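Local coordinates for protein chitooligosaccharide oxidase (Gibberella zeae, PDB 6Y0R) that oxidises chitooligosaccharides at their C1 hydroxyl to lactones, using a bicovalently bound FAD and reducing molecular oxygen to hydrogen peroxide, at residues L240-Q244 and N245-Q249; N454-A457 and T458-Y461. All blocks are in the same frame, centred on the assembly; numbering follows the deposited sequence.

Contact 1 (L240-Q244 and N245-Q249); sequences LNWDQ and NTAPQ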
loop_
_atom_site.group_PDB
_atom_site.type_symbol
_atom_site.label_atom_id
_atom_site.label_comp_id
_atom_site.label_asym_id
_atom_site.label_seq_id
_atom_site.Cartn_x
_atom_site.Cartn_y
_atom_site.Cartn_z
ATOM N N LEU A 240 13.947 2.774 -22.689
ATOM C CA LEU A 240 15.225 3.495 -22.556
ATOM C C LEU A 240 16.374 2.522 -22.797
ATOM O O LEU A 240 16.224 1.341 -22.492
ATOM C CB LEU A 240 15.349 4.146 -21.176
ATOM C CG LEU A 240 14.360 5.274 -20.868
ATOM C CD1 LEU A 240 14.497 5.726 -19.423
ATOM C CD2 LEU A 240 14.563 6.441 -21.821
ATOM N N ASN A 241 17.495 3.061 -23.278
ATOM C CA ASN A 241 18.750 2.310 -23.472
ATOM C C ASN A 241 19.834 3.093 -22.741
ATOM O O ASN A 241 20.664 3.754 -23.388
ATOM C CB ASN A 241 18.983 2.112 -24.969
ATOM C CG ASN A 241 20.203 1.274 -25.266
ATOM O OD1 ASN A 241 20.593 0.415 -24.480
ATOM N ND2 ASN A 241 20.830 1.553 -26.400
ATOM N N TRP A 242 19.808 3.025 -21.425
ATOM C CA TRP A 242 20.729 3.755 -20.542
ATOM C C TRP A 242 21.847 2.842 -20.072
ATOM O O TRP A 242 21.647 1.621 -19.991
ATOM C CB TRP A 242 19.954 4.360 -19.365
ATOM C CG TRP A 242 19.101 5.533 -19.744
ATOM C CD1 TRP A 242 19.054 6.208 -20.931
ATOM C CD2 TRP A 242 18.214 6.230 -18.855
ATOM N NE1 TRP A 242 18.134 7.231 -20.874
ATOM C CE2 TRP A 242 17.623 7.290 -19.594
ATOM C CE3 TRP A 242 17.861 6.067 -17.514
ATOM C CZ2 TRP A 242 16.686 8.151 -19.028
ATOM C CZ3 TRP A 242 16.936 6.930 -16.959
ATOM C CH2 TRP A 242 16.376 7.970 -17.696
ATOM N N ASP A 243 22.954 3.455 -19.721
ATOM C CA ASP A 243 24.078 2.784 -19.044
ATOM C C ASP A 243 24.590 3.719 -17.957
ATOM O O ASP A 243 23.969 4.775 -17.648
ATOM C CB ASP A 243 25.150 2.363 -20.051
ATOM C CG ASP A 243 25.745 3.494 -20.864
ATOM O OD1 ASP A 243 25.578 4.663 -20.471
ATOM O OD2 ASP A 243 26.379 3.192 -21.907
ATOM N N GLN A 244 25.745 3.388 -17.392
ATOM C CA GLN A 244 26.297 4.145 -16.254
ATOM C C GLN A 244 26.560 5.599 -16.676
ATOM O O GLN A 244 26.408 6.484 -15.826
ATOM C CB GLN A 244 27.469 3.311 -15.715
ATOM C CG GLN A 244 28.054 3.824 -14.419
ATOM C CD GLN A 244 28.909 2.772 -13.754
ATOM O OE1 GLN A 244 29.300 1.778 -14.360
ATOM N NE2 GLN A 244 29.181 2.981 -12.480
ATOM N N ASN A 245 26.835 5.892 -17.957
ATOM C CA ASN A 245 27.114 7.281 -18.414
ATOM C C ASN A 245 25.847 8.126 -18.587
ATOM O O ASN A 245 25.969 9.357 -18.510
ATOM C CB ASN A 245 27.851 7.327 -19.754
ATOM C CG ASN A 245 29.251 6.766 -19.658
ATOM O OD1 ASN A 245 30.027 7.160 -18.793
ATOM N ND2 ASN A 245 29.570 5.825 -20.525
ATOM N N THR A 246 24.698 7.533 -18.930
ATOM C CA THR A 246 23.493 8.271 -19.330
ATOM C C THR A 246 22.436 8.185 -18.232
ATOM O O THR A 246 21.638 9.106 -18.165
ATOM C CB THR A 246 22.941 7.767 -20.655
ATOM O OG1 THR A 246 22.805 6.347 -20.648
ATOM C CG2 THR A 246 23.872 8.133 -21.801
ATOM N N ALA A 247 22.460 7.130 -17.413
ATOM C CA ALA A 247 21.356 6.932 -16.428
ATOM C C ALA A 247 21.337 8.027 -15.363
ATOM O O ALA A 247 20.256 8.469 -14.985
ATOM C CB ALA A 247 21.390 5.570 -15.784
ATOM N N PRO A 248 22.461 8.466 -14.757
ATOM C CA PRO A 248 22.349 9.488 -13.713
ATOM C C PRO A 248 21.636 10.766 -14.156
ATOM O O PRO A 248 20.762 11.223 -13.507
ATOM C CB PRO A 248 23.805 9.738 -13.285
ATOM C CG PRO A 248 24.493 8.437 -13.641
ATOM C CD PRO A 248 23.845 7.979 -14.936
ATOM N N GLN A 249 21.999 11.320 -15.313
ATOM C CA GLN A 249 21.369 12.564 -15.774
ATOM C C GLN A 249 19.948 12.268 -16.237
ATOM O O GLN A 249 19.122 13.136 -16.019
ATOM C CB GLN A 249 22.116 13.204 -16.942
ATOM C CG GLN A 249 21.538 14.557 -17.317
ATOM C CD GLN A 249 21.913 15.635 -16.346
ATOM O OE1 GLN A 249 23.086 15.810 -16.009
ATOM N NE2 GLN A 249 20.921 16.357 -15.867
HETATM O O HOH W 1 22.823 5.467 -23.066
#
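Asp243 and Thr246 both turn their polar branch in between their own backbone N and carbonyl carbon (chi1 59° for Asp243 CG, 50° for Thr246 OG1), and this curls each side chain back onto the other's main chain. Thr246 OG1 accepts a nearly straight bond from Asp243 N (3.0 Å, 165° at the hydrogen). The bonds that Asp243 OD1 receives in return, from Asn245 N at 3.1 Å and Thr246 N at 3.4 Å, are weak and bent. The reciprocal pattern is that expected of a capping box, its return arm weak, where the chain leaves strand 233-239 of the seven-stranded antiparallel sheet, just before helix 247-260. Asp243 O closes the turn by accepting two amides: Ala247 N at 2.8 Å, approaching almost straight onto the oxygen, and Thr246 N from above the carbonyl plane. Water 1 links Thr246 OG1 (2.6 Å) to Asn241 O. Next to this turn, Trp242 lays CE3 obliquely against Ala247, 3.8 Å from its CA, while Phe300 meets the indole edge-to-face. Pro248, with no amide hydrogen, brings CD to within 3.1 Å of Gln244 O; the extended Gln244 side chain reaches helix 351-367, where NE2 bonds Asn359 OD1.

Contact 2 (N454-A457 and T458-Y461); sequences NDRA and TEMY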
loop_
_atom_site.group_PDB
_atom_site.type_symbol
_atom_site.label_atom_id
_atom_site.label_comp_id
_atom_site.label_asym_id
_atom_site.label_seq_id
_atom_site.Cartn_x
_atom_site.Cartn_y
_atom_site.Cartn_z
ATOM N N ASN A 454 12.858 -2.879 15.125
ATOM C CA ASN A 454 11.438 -2.669 15.461
ATOM C C ASN A 454 11.050 -1.193 15.640
ATOM O O ASN A 454 10.119 -0.788 14.925
ATOM C CB ASN A 454 11.059 -3.543 16.651
ATOM C CG ASN A 454 11.050 -5.021 16.331
ATOM O OD1 ASN A 454 10.886 -5.449 15.173
ATOM N ND2 ASN A 454 11.180 -5.809 17.371
ATOM N N ASP A 455 11.708 -0.393 16.496
ATOM C CA ASP A 455 11.414 1.036 16.723
ATOM C C ASP A 455 11.962 1.934 15.595
ATOM O O ASP A 455 11.380 3.027 15.349
ATOM C CB ASP A 455 11.897 1.506 18.094
ATOM C CG ASP A 455 10.953 1.063 19.210
ATOM O OD1 ASP A 455 9.839 0.534 18.886
ATOM O OD2 ASP A 455 11.313 1.262 20.404
ATOM N N ARG A 456 12.929 1.610 14.962
ATOM C CA ARG A 456 13.408 2.283 13.735
ATOM C C ARG A 456 12.344 2.150 12.628
ATOM O O ARG A 456 12.162 3.111 11.891
ATOM C CB ARG A 456 14.766 1.704 13.358
ATOM C CG ARG A 456 15.388 2.429 12.171
ATOM C CD ARG A 456 16.778 1.892 11.887
ATOM N NE ARG A 456 17.285 2.622 10.728
ATOM C CZ ARG A 456 17.865 3.818 10.728
ATOM N NH1 ARG A 456 18.264 4.316 9.571
ATOM N NH2 ARG A 456 18.025 4.519 11.841
ATOM N N ALA A 457 11.586 1.073 12.614
ATOM C CA ALA A 457 10.524 0.880 11.592
ATOM C C ALA A 457 9.424 1.897 11.860
ATOM O O ALA A 457 8.945 2.577 10.941
ATOM C CB ALA A 457 10.005 -0.532 11.638
ATOM N N THR A 458 9.008 2.027 13.107
ATOM C CA THR A 458 7.927 2.966 13.464
ATOM C C THR A 458 8.327 4.399 13.050
ATOM O O THR A 458 7.525 5.200 12.437
ATOM C CB THR A 458 7.578 2.652 14.938
ATOM O OG1 THR A 458 7.592 1.261 15.316
ATOM C CG2 THR A 458 6.221 3.141 15.320
ATOM N N GLU A 459 9.587 4.790 13.278
ATOM C CA GLU A 459 10.062 6.118 12.860
ATOM C C GLU A 459 10.120 6.212 11.327
ATOM O O GLU A 459 9.816 7.302 10.783
ATOM C CB GLU A 459 11.404 6.406 13.555
ATOM C CG GLU A 459 12.115 7.596 12.977
ATOM C CD GLU A 459 13.201 7.220 11.965
ATOM O OE1 GLU A 459 14.186 6.475 12.351
ATOM O OE2 GLU A 459 13.082 7.652 10.793
ATOM N N MET A 460 10.555 5.157 10.623
ATOM C CA MET A 460 10.621 5.180 9.139
ATOM C C MET A 460 9.200 5.371 8.567
ATOM O O MET A 460 9.015 6.158 7.602
ATOM C CB MET A 460 11.195 3.883 8.591
ATOM C CG MET A 460 12.619 3.624 8.930
ATOM S SD MET A 460 13.646 4.596 7.871
ATOM C CE MET A 460 15.251 4.031 8.470
ATOM N N TYR A 461 8.222 4.650 9.124
ATOM C CA TYR A 461 6.864 4.675 8.524
ATOM C C TYR A 461 6.104 5.962 8.861
ATOM O O TYR A 461 5.391 6.445 7.951
ATOM C CB TYR A 461 6.029 3.476 8.949
ATOM C CG TYR A 461 6.581 2.121 8.572
ATOM C CD1 TYR A 461 7.257 1.926 7.384
ATOM C CD2 TYR A 461 6.503 1.070 9.469
ATOM C CE1 TYR A 461 7.779 0.685 7.046
ATOM C CE2 TYR A 461 6.999 -0.181 9.140
ATOM C CZ TYR A 461 7.650 -0.368 7.934
ATOM O OH TYR A 461 8.222 -1.576 7.605
HETATM O O HOH W 2 8.175 -1.448 17.100
#
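Tyr461 N reaches Ala457 O in a 2.8 Å hydrogen bond, the donor nitrogen lying almost straight beyond the carbonyl oxygen. The same oxygen sits over one face of the Tyr461 ring, 3.2 Å from CD2, and Ala457 CB adds an apolar touch at CE2 (3.9 Å), the ring lying back over the preceding turn with CG anti to the carbonyl carbon (chi1 -60°). Two more bonds, Met460 N to Arg456 O (2.9 Å) and the longer Glu459 N to Asp455 O (3.3 Å), continue the i to i+4 ladder of helix 454-462, which belongs to the berberine-like region. Arg456 runs out fully extended from CG to NE, whereas Met460 folds at its second torsion (chi2 -78°) and swings its methyl over one face of the guanidinium. Met460 CE lies only 3.2 Å from Arg456 NH1, a tight fit for a methyl. Glu459 OE1 stands 4.3 Å from Arg456 NH2, displaced from the guanidinium plane, too far and too poorly aligned for a salt bridge. On another side of the helix, water 2 bridges Asp455 OD1 and Thr458 OG1. Thr458 OG1 bonds the main-chain O of Gln486, Tyr461 OH its side-chain OE1 and also Asp449 N. The buried hydroxyls are thus fixed by directed bonds to neighbouring loops, while the exposed Arg456 and Glu459 probably attract each other only through diffuse electrostatics.

In the fold
The two contacts are both local, but they occupy distant parts of the chain, with centres 34 Å apart and nearest atoms about 23 Å apart, and share no helix or strand. Contact 1 is peripheral, about 29 Å from the chain centre, with only Ala247 and Pro248 buried; its chemistry is that of a helix start, with side-chain oxygens receiving backbone amides. Contact 2, about 17 Å from the centre, splits evenly between four buried residues (Ala457, Thr458, Met460, Tyr461) and four exposed. It lies within a single helix, where main-chain i to i+4 bonds hold the backbone and Thr458 and Tyr461 bond neighbouring loops. The Tyr461 side chain is about 10 Å from FAD.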